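Local coordinates for protein BauA (Acinetobacter baumannii, PDB 6HCP) that is an outer-membrane TonB-dependent transporter for ferric preacinetobactin, which brings iron into Acinetobacter baumannii, at residues Leu540-Leu545 with Thr591-Asn596; Gly487-Asp492 with Ile533-Ser538. All coordinates share one frame; numbering follows the deposited sequence.

Both contacts lie at the surface, within the range of the transmembrane beta-barrel, and both use strand 524-541. Contact 2 comes first along the chain. It sets this strand beside strand 478-489, its next neighbour but one, where the side chains also reach loop residues that include Gly155 and Val157. Contact 1 begins two residues after contact 2 ends, where the strand gives way to a corner, and its centre is about 17 Å from that of contact 2. Their chemistry differs with place. Contact 2 is mostly polar and works through two waters. Contact 1 joins a strand end and its turn to a loop, through a lysine chain, the Leu540 carbonyl, a proline ring and a serine hydroxyl.

Contact 1. Residues Leu540-Leu545 with Thr591-Asn596; sequences LDPSKL and TKSGGN
Lys592 reaches across to Leu540 and Pro542 where two connections between barrel strands meet. Strand 524-541 runs into a type I beta turn from Asp541 to Lys544. Thr551 of strand 549-569 pairs with the backbone of Asp541. The partner segment, 591-596, lies in the loop that joins the antiparallel strands 575-590 and 599-618. Both are probably on the extracellular side, where barrels of this family carry their long loops.

The packing is carried by the Lys592 chain. Its CG is anti to the backbone N (chi1 -175°) and the chain runs on extended, which brings its end alongside the backbone of Leu540. Lys592 CE comes to 3.2 Å from Leu540 O. Lys592 NZ lies 3.4 Å from the same oxygen. The lysine chain crosses the Pro542 ring at about a right angle, with Lys592 CE 4.0 Å from Pro542 CD. Next to it, Ser593 OG lies 4.0 Å from Pro542 CG, a loose van der Waals contact.

Hydrogen bonds shape each side from within. Thr591 O accepts from Gly594 N, and Thr591 OG1 accepts from Asn596 N at 3.0 Å. In the beta turn, Asp541 O accepts from Lys544 N. Ser543 N to Asp541 OD1 makes an Asx turn, and Ser543 OG adds a second bond to the same oxygen. Ser543 N meets Asp541 OD1 from above the carboxylate plane, 49° out of it, at 3.0 Å. Ser543 OG donates to Asp541 OD1 from the same face, on the syn side, at 2.8 Å.

Contact 2. Residues Gly487-Asp492 with Ile533-Ser538; sequences GLTKGD and ITKPSS. With EDO (1,2-ethanediol), chain E.
Asp492 and Ser538 face each other across two bridging waters at the wall of the TonB-dependent receptor barrel. The parallel strands 478-489 and 524-541 are next neighbours but one, with strand 508-520 between them and antiparallel to both. The touching parts, Thr489 to Asp492 and Lys535 to Ser538, run 13° apart; the first is the end of strand 478-489 and the loop after it.

Asp492 OD2 packs against Ser538 CB at 3.6 Å. Lys535 and Thr489 approach at about a right angle. The lysine chain leaves with CG anti to the backbone N and bends at its last torsion (chi4 -67°), which leaves Lys535 NZ 4.1 Å from Thr489 OG1. The threonine hydroxyl is hydrogen-bonded to Gly155 O. Both side chains also touch Val157, so this part of the wall meets a loop of the plug domain that fills the barrel in this family.

Water does the polar work. One water accepts from Asp492 N at 2.9 Å and pairs with Ser538 OG at 2.7 Å. A second donates to Asp492 OD2 at 2.7 Å and accepts from Ser538 N at 2.9 Å.

The side chain of Ser537 starts out away from 487-492. It meets a 1,2-ethanediol, probably a crystallisation additive, that is also hydrogen-bonded to Lys590 O. Ser537 OG lies 2.5 Å from O1 of the diol, short for a hydrogen bond, so this length is doubtful.

Contact 1. Residues Leu540-Leu545 with Thr591-Asn596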
ATOM      1  N   LEU A 540     -48.283  -3.476 -17.326  1.00 37.42           N
ATOM      2  CA  LEU A 540     -49.717  -3.309 -17.115  1.00 41.16           C
ATOM      3  C   LEU A 540     -50.042  -1.822 -16.980  1.00 43.24           C
ATOM      4  O   LEU A 540     -49.491  -1.164 -16.117  1.00 49.44           O
ATOM      5  CB  LEU A 540     -50.054  -4.094 -15.847  1.00 44.19           C
ATOM      6  CG  LEU A 540     -51.517  -4.464 -15.631  1.00 51.67           C
ATOM      7  CD1 LEU A 540     -52.110  -5.135 -16.867  1.00 43.11           C
ATOM      8  CD2 LEU A 540     -51.656  -5.373 -14.412  1.00 52.12           C
ATOM      9  N   ASP A 541     -50.802  -1.274 -17.939  1.00 40.60           N
ATOM     10  CA  ASP A 541     -51.137   0.142 -18.029  1.00 42.28           C
ATOM     11  C   ASP A 541     -52.530   0.416 -17.438  1.00 58.89           C
ATOM     12  O   ASP A 541     -53.549   0.177 -18.088  1.00 44.29           O
ATOM     13  CB  ASP A 541     -51.044   0.615 -19.482  1.00 43.33           C
ATOM     14  CG  ASP A 541     -51.262   2.110 -19.665  1.00 57.63           C
ATOM     15  OD1 ASP A 541     -51.525   2.791 -18.650  1.00 56.09           O
ATOM     16  OD2 ASP A 541     -51.261   2.568 -20.827  1.00 53.22           O
ATOM     17  N   PRO A 542     -52.636   1.077 -16.259  1.00 60.20           N
ATOM     18  CA  PRO A 542     -53.943   1.319 -15.644  1.00 55.19           C
ATOM     19  C   PRO A 542     -54.744   2.452 -16.307  1.00 50.33           C
ATOM     20  O   PRO A 542     -55.946   2.574 -16.067  1.00 62.33           O
ATOM     21  CB  PRO A 542     -53.601   1.643 -14.180  1.00 53.64           C
ATOM     22  CG  PRO A 542     -52.190   2.177 -14.237  1.00 56.12           C
ATOM     23  CD  PRO A 542     -51.521   1.406 -15.357  1.00 58.41           C
ATOM     24  N   SER A 543     -54.102   3.205 -17.205  1.00 43.03           N
ATOM     25  CA  SER A 543     -54.755   4.291 -17.926  1.00 51.41           C
ATOM     26  C   SER A 543     -55.518   3.764 -19.155  1.00 54.71           C
ATOM     27  O   SER A 543     -56.293   4.493 -19.766  1.00 53.17           O
ATOM     28  CB  SER A 543     -53.758   5.346 -18.324  1.00 55.04           C
ATOM     29  OG  SER A 543     -53.032   4.956 -19.480  1.00 64.99           O
ATOM     30  N   LYS A 544     -55.223   2.530 -19.576  1.00 46.01           N
ATOM     31  CA  LYS A 544     -55.775   2.000 -20.821  1.00 45.86           C
ATOM     32  C   LYS A 544     -56.735   0.857 -20.487  1.00 33.94           C
ATOM     33  O   LYS A 544     -56.303  -0.261 -20.202  1.00 38.99           O
ATOM     34  CB  LYS A 544     -54.668   1.542 -21.774  1.00 49.22           C
ATOM     35  CG  LYS A 544     -55.189   1.062 -23.124  1.00 57.02           C
ATOM     36  CD  LYS A 544     -54.157   1.010 -24.223  1.00 72.64           C
ATOM     37  CE  LYS A 544     -54.717   0.392 -25.487  1.00 74.96           C
ATOM     38  NZ  LYS A 544     -53.654   0.152 -26.487  1.00 88.29           N
ATOM     39  N   LEU A 545     -58.009   1.231 -20.306  1.00 38.87           N
ATOM     40  CA  LEU A 545     -59.038   0.331 -19.806  1.00 38.35           C
ATOM     41  C   LEU A 545     -59.731  -0.310 -21.010  1.00 36.43           C
ATOM     42  O   LEU A 545     -60.179   0.393 -21.918  1.00 33.93           O
ATOM     43  CB  LEU A 545     -60.058   1.110 -18.970  1.00 44.47           C
ATOM     44  CG  LEU A 545     -59.543   1.759 -17.686  1.00 53.21           C
ATOM     45  CD1 LEU A 545     -60.708   2.383 -16.937  1.00 52.83           C
ATOM     46  CD2 LEU A 545     -58.817   0.756 -16.802  1.00 52.05           C
ATOM     47  N   THR A 591     -42.419   5.100 -19.822  1.00 28.73           N
ATOM     48  CA  THR A 591     -42.505   4.313 -18.606  1.00 29.15           C
ATOM     49  C   THR A 591     -43.968   4.245 -18.154  1.00 30.27           C
ATOM     50  O   THR A 591     -44.774   5.065 -18.531  1.00 32.03           O
ATOM     51  CB  THR A 591     -41.615   4.915 -17.502  1.00 31.50           C
ATOM     52  OG1 THR A 591     -42.183   6.161 -17.084  1.00 32.00           O
ATOM     53  CG2 THR A 591     -40.186   5.127 -17.959  1.00 32.42           C
ATOM     54  N   LYS A 592     -44.270   3.243 -17.341  1.00 30.23           N
ATOM     55  CA  LYS A 592     -45.607   3.030 -16.765  1.00 37.01           C
ATOM     56  C   LYS A 592     -46.144   4.313 -16.107  1.00 41.53           C
ATOM     57  O   LYS A 592     -45.480   4.920 -15.263  1.00 37.14           O
ATOM     58  CB  LYS A 592     -45.541   1.891 -15.750  1.00 40.29           C
ATOM     59  CG  LYS A 592     -46.890   1.495 -15.169  1.00 43.83           C
ATOM     60  CD  LYS A 592     -46.810   0.394 -14.147  1.00 46.47           C
ATOM     61  CE  LYS A 592     -48.159   0.115 -13.511  1.00 58.27           C
ATOM     62  NZ  LYS A 592     -48.245  -1.267 -12.986  1.00 72.89           N
ATOM     63  N   SER A 593     -47.283   4.783 -16.634  1.00 37.79           N
ATOM     64  CA  SER A 593     -48.020   5.977 -16.190  1.00 38.59           C
ATOM     65  C   SER A 593     -47.230   7.262 -16.437  1.00 42.30           C
ATOM     66  O   SER A 593     -47.583   8.288 -15.888  1.00 35.03           O
ATOM     67  CB  SER A 593     -48.413   5.884 -14.739  1.00 40.49           C
ATOM     68  OG  SER A 593     -49.161   4.703 -14.498  1.00 47.34           O
ATOM     69  N   GLY A 594     -46.122   7.190 -17.187  1.00 36.31           N
ATOM     70  CA  GLY A 594     -45.335   8.381 -17.466  1.00 31.63           C
ATOM     71  C   GLY A 594     -44.457   8.812 -16.289  1.00 29.57           C
ATOM     72  O   GLY A 594     -43.695   9.771 -16.406  1.00 32.50           O
ATOM     73  N   GLY A 595     -44.511   8.067 -15.189  1.00 31.99           N
ATOM     74  CA  GLY A 595     -43.908   8.511 -13.915  1.00 38.40           C
ATOM     75  C   GLY A 595     -42.405   8.785 -14.015  1.00 40.65           C
ATOM     76  O   GLY A 595     -41.902   9.753 -13.453  1.00 36.91           O
ATOM     77  N   ASN A 596     -41.678   7.961 -14.779  1.00 31.77           N
ATOM     78  CA  ASN A 596     -40.226   8.082 -14.844  1.00 28.14           C
ATOM     79  C   ASN A 596     -39.785   8.513 -16.241  1.00 31.24           C
ATOM     80  O   ASN A 596     -38.602   8.395 -16.599  1.00 27.81           O
ATOM     81  CB  ASN A 596     -39.568   6.767 -14.436  1.00 30.89           C
ATOM     82  CG  ASN A 596     -39.707   6.504 -12.959  1.00 29.22           C
ATOM     83  OD1 ASN A 596     -39.702   7.439 -12.151  1.00 29.55           O
ATOM     84  ND2 ASN A 596     -39.779   5.237 -12.611  1.00 30.62           N
TER

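Contact 2. Residues Gly487-Asp492 with Ile533-Ser538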
ATOM      1  N   GLY A 487     -32.207  -6.159 -32.351  1.00 23.86           N
ATOM      2  CA  GLY A 487     -32.081  -7.256 -31.431  1.00 24.19           C
ATOM      3  C   GLY A 487     -33.449  -7.739 -30.997  1.00 25.37           C
ATOM      4  O   GLY A 487     -34.433  -6.970 -31.016  1.00 26.96           O
ATOM      5  N   LEU A 488     -33.535  -9.033 -30.687  1.00 24.07           N
ATOM      6  CA  LEU A 488     -34.814  -9.632 -30.338  1.00 24.59           C
ATOM      7  C   LEU A 488     -34.776 -10.137 -28.896  1.00 25.03           C
ATOM      8  O   LEU A 488     -33.786 -10.700 -28.432  1.00 25.21           O
ATOM      9  CB  LEU A 488     -35.129 -10.768 -31.312  1.00 25.68           C
ATOM     10  CG  LEU A 488     -35.392 -10.354 -32.765  1.00 24.64           C
ATOM     11  CD1 LEU A 488     -35.687 -11.584 -33.618  1.00 27.32           C
ATOM     12  CD2 LEU A 488     -36.519  -9.355 -32.859  1.00 26.45           C
ATOM     13  N   THR A 489     -35.928 -10.017 -28.237  1.00 22.81           N
ATOM     14  CA  THR A 489     -36.142 -10.537 -26.902  1.00 23.42           C
ATOM     15  C   THR A 489     -37.525 -11.189 -26.888  1.00 25.34           C
ATOM     16  O   THR A 489     -38.491 -10.588 -27.372  1.00 24.77           O
ATOM     17  CB  THR A 489     -36.063  -9.420 -25.851  1.00 25.80           C
ATOM     18  OG1 THR A 489     -34.875  -8.630 -26.024  1.00 24.31           O
ATOM     19  CG2 THR A 489     -36.144  -9.973 -24.443  1.00 24.04           C
ATOM     20  N   LYS A 490     -37.597 -12.387 -26.317  1.00 24.73           N
ATOM     21  CA  LYS A 490     -38.858 -13.141 -26.177  1.00 29.05           C
ATOM     22  C   LYS A 490     -39.919 -12.213 -25.592  1.00 27.29           C
ATOM     23  O   LYS A 490     -39.663 -11.466 -24.631  1.00 24.63           O
ATOM     24  CB  LYS A 490     -38.620 -14.334 -25.241  1.00 34.49           C
ATOM     25  CG  LYS A 490     -39.841 -15.179 -24.931  1.00 42.19           C
ATOM     26  CD  LYS A 490     -39.490 -16.443 -24.188  1.00 49.22           C
ATOM     27  CE  LYS A 490     -38.754 -16.189 -22.890  1.00 55.84           C
ATOM     28  NZ  LYS A 490     -39.694 -15.723 -21.851  1.00 54.16           N
ATOM     29  N   GLY A 491     -41.129 -12.270 -26.148  1.00 25.28           N
ATOM     30  CA  GLY A 491     -42.212 -11.452 -25.642  1.00 25.37           C
ATOM     31  C   GLY A 491     -42.669 -11.890 -24.257  1.00 25.34           C
ATOM     32  O   GLY A 491     -42.623 -13.055 -23.913  1.00 29.35           O
ATOM     33  N   ASP A 492     -43.092 -10.920 -23.458  1.00 27.29           N
ATOM     34  CA  ASP A 492     -43.694 -11.189 -22.155  1.00 30.52           C
ATOM     35  C   ASP A 492     -45.141 -11.673 -22.352  1.00 34.75           C
ATOM     36  O   ASP A 492     -45.774 -11.431 -23.411  1.00 30.51           O
ATOM     37  CB  ASP A 492     -43.696  -9.922 -21.307  1.00 30.49           C
ATOM     38  CG  ASP A 492     -42.312  -9.467 -20.866  1.00 37.80           C
ATOM     39  OD1 ASP A 492     -41.440 -10.329 -20.729  1.00 43.00           O
ATOM     40  OD2 ASP A 492     -42.191  -8.290 -20.495  1.00 40.94           O
ATOM     41  N   ILE A 533     -29.951   3.411 -29.862  1.00 23.75           N
ATOM     42  CA  ILE A 533     -30.556   2.096 -29.732  1.00 25.65           C
ATOM     43  C   ILE A 533     -31.809   2.264 -28.871  1.00 27.92           C
ATOM     44  O   ILE A 533     -31.672   2.627 -27.694  1.00 31.10           O
ATOM     45  CB  ILE A 533     -29.602   1.090 -29.072  1.00 24.02           C
ATOM     46  CG1 ILE A 533     -28.299   0.908 -29.850  1.00 27.82           C
ATOM     47  CG2 ILE A 533     -30.309  -0.239 -28.846  1.00 24.91           C
ATOM     48  CD1 ILE A 533     -27.182   0.277 -29.036  1.00 29.34           C
ATOM     49  N   THR A 534     -32.955   1.817 -29.390  1.00 23.63           N
ATOM     50  CA  THR A 534     -34.191   1.793 -28.622  1.00 25.50           C
ATOM     51  C   THR A 534     -34.523   0.360 -28.243  1.00 24.61           C
ATOM     52  O   THR A 534     -34.521  -0.526 -29.084  1.00 27.62           O
ATOM     53  CB  THR A 534     -35.353   2.463 -29.377  1.00 28.88           C
ATOM     54  OG1 THR A 534     -35.529   1.785 -30.621  1.00 29.59           O
ATOM     55  CG2 THR A 534     -35.095   3.934 -29.610  1.00 29.86           C
ATOM     56  N   LYS A 535     -34.930   0.173 -26.979  1.00 24.33           N
ATOM     57  CA  LYS A 535     -35.294  -1.145 -26.484  1.00 22.47           C
ATOM     58  C   LYS A 535     -36.680  -1.060 -25.852  1.00 26.00           C
ATOM     59  O   LYS A 535     -36.906  -0.296 -24.910  1.00 24.20           O
ATOM     60  CB  LYS A 535     -34.290  -1.662 -25.448  1.00 23.27           C
ATOM     61  CG  LYS A 535     -34.605  -3.050 -24.905  1.00 24.98           C
ATOM     62  CD  LYS A 535     -33.553  -3.592 -23.900  1.00 25.63           C
ATOM     63  CE  LYS A 535     -33.538  -5.094 -23.770  1.00 27.05           C
ATOM     64  NZ  LYS A 535     -34.779  -5.635 -23.163  1.00 30.74           N
ATOM     65  N   PRO A 536     -37.630  -1.894 -26.305  1.00 25.55           N
ATOM     66  CA  PRO A 536     -38.980  -1.849 -25.744  1.00 26.29           C
ATOM     67  C   PRO A 536     -39.081  -2.608 -24.412  1.00 26.15           C
ATOM     68  O   PRO A 536     -38.286  -3.509 -24.142  1.00 27.35           O
ATOM     69  CB  PRO A 536     -39.863  -2.509 -26.816  1.00 28.19           C
ATOM     70  CG  PRO A 536     -38.919  -3.377 -27.614  1.00 34.05           C
ATOM     71  CD  PRO A 536     -37.528  -2.762 -27.485  1.00 27.98           C
ATOM     72  N   SER A 537     -40.100  -2.252 -23.613  1.00 25.15           N
ATOM     73  CA  SER A 537     -40.466  -3.007 -22.445  1.00 25.96           C
ATOM     74  C   SER A 537     -41.996  -3.030 -22.346  1.00 24.75           C
ATOM     75  O   SER A 537     -42.693  -2.230 -22.957  1.00 26.90           O
ATOM     76  CB  SER A 537     -39.842  -2.427 -21.173  1.00 27.22           C
ATOM     77  OG  SER A 537     -40.352  -1.118 -20.928  1.00 28.58           O
ATOM     78  N   SER A 538     -42.483  -3.998 -21.577  1.00 29.41           N
ATOM     79  CA  SER A 538     -43.916  -4.270 -21.464  1.00 31.25           C
ATOM     80  C   SER A 538     -44.354  -4.062 -20.011  1.00 38.15           C
ATOM     81  O   SER A 538     -43.587  -4.322 -19.115  1.00 32.90           O
ATOM     82  CB  SER A 538     -44.211  -5.661 -21.943  1.00 33.50           C
ATOM     83  OG  SER A 538     -43.945  -5.801 -23.337  1.00 30.90           O
TER
HETATM   84  C1  EDO E 802     -37.782   0.810 -19.834  1.00 41.73           C
HETATM   85  O1  EDO E 802     -38.264   0.309 -21.079  1.00 38.51           O
HETATM   86  C2  EDO E 802     -38.554   2.096 -19.583  1.00 38.55           C
HETATM   87  O2  EDO E 802     -39.893   1.742 -19.233  1.00 49.86           O
HETATM   88  O   HOH W   1     -42.793  -8.123 -24.178  1.00 30.96           O
HETATM   89  O   HOH W   2     -40.714  -5.973 -20.517  1.00 37.03           O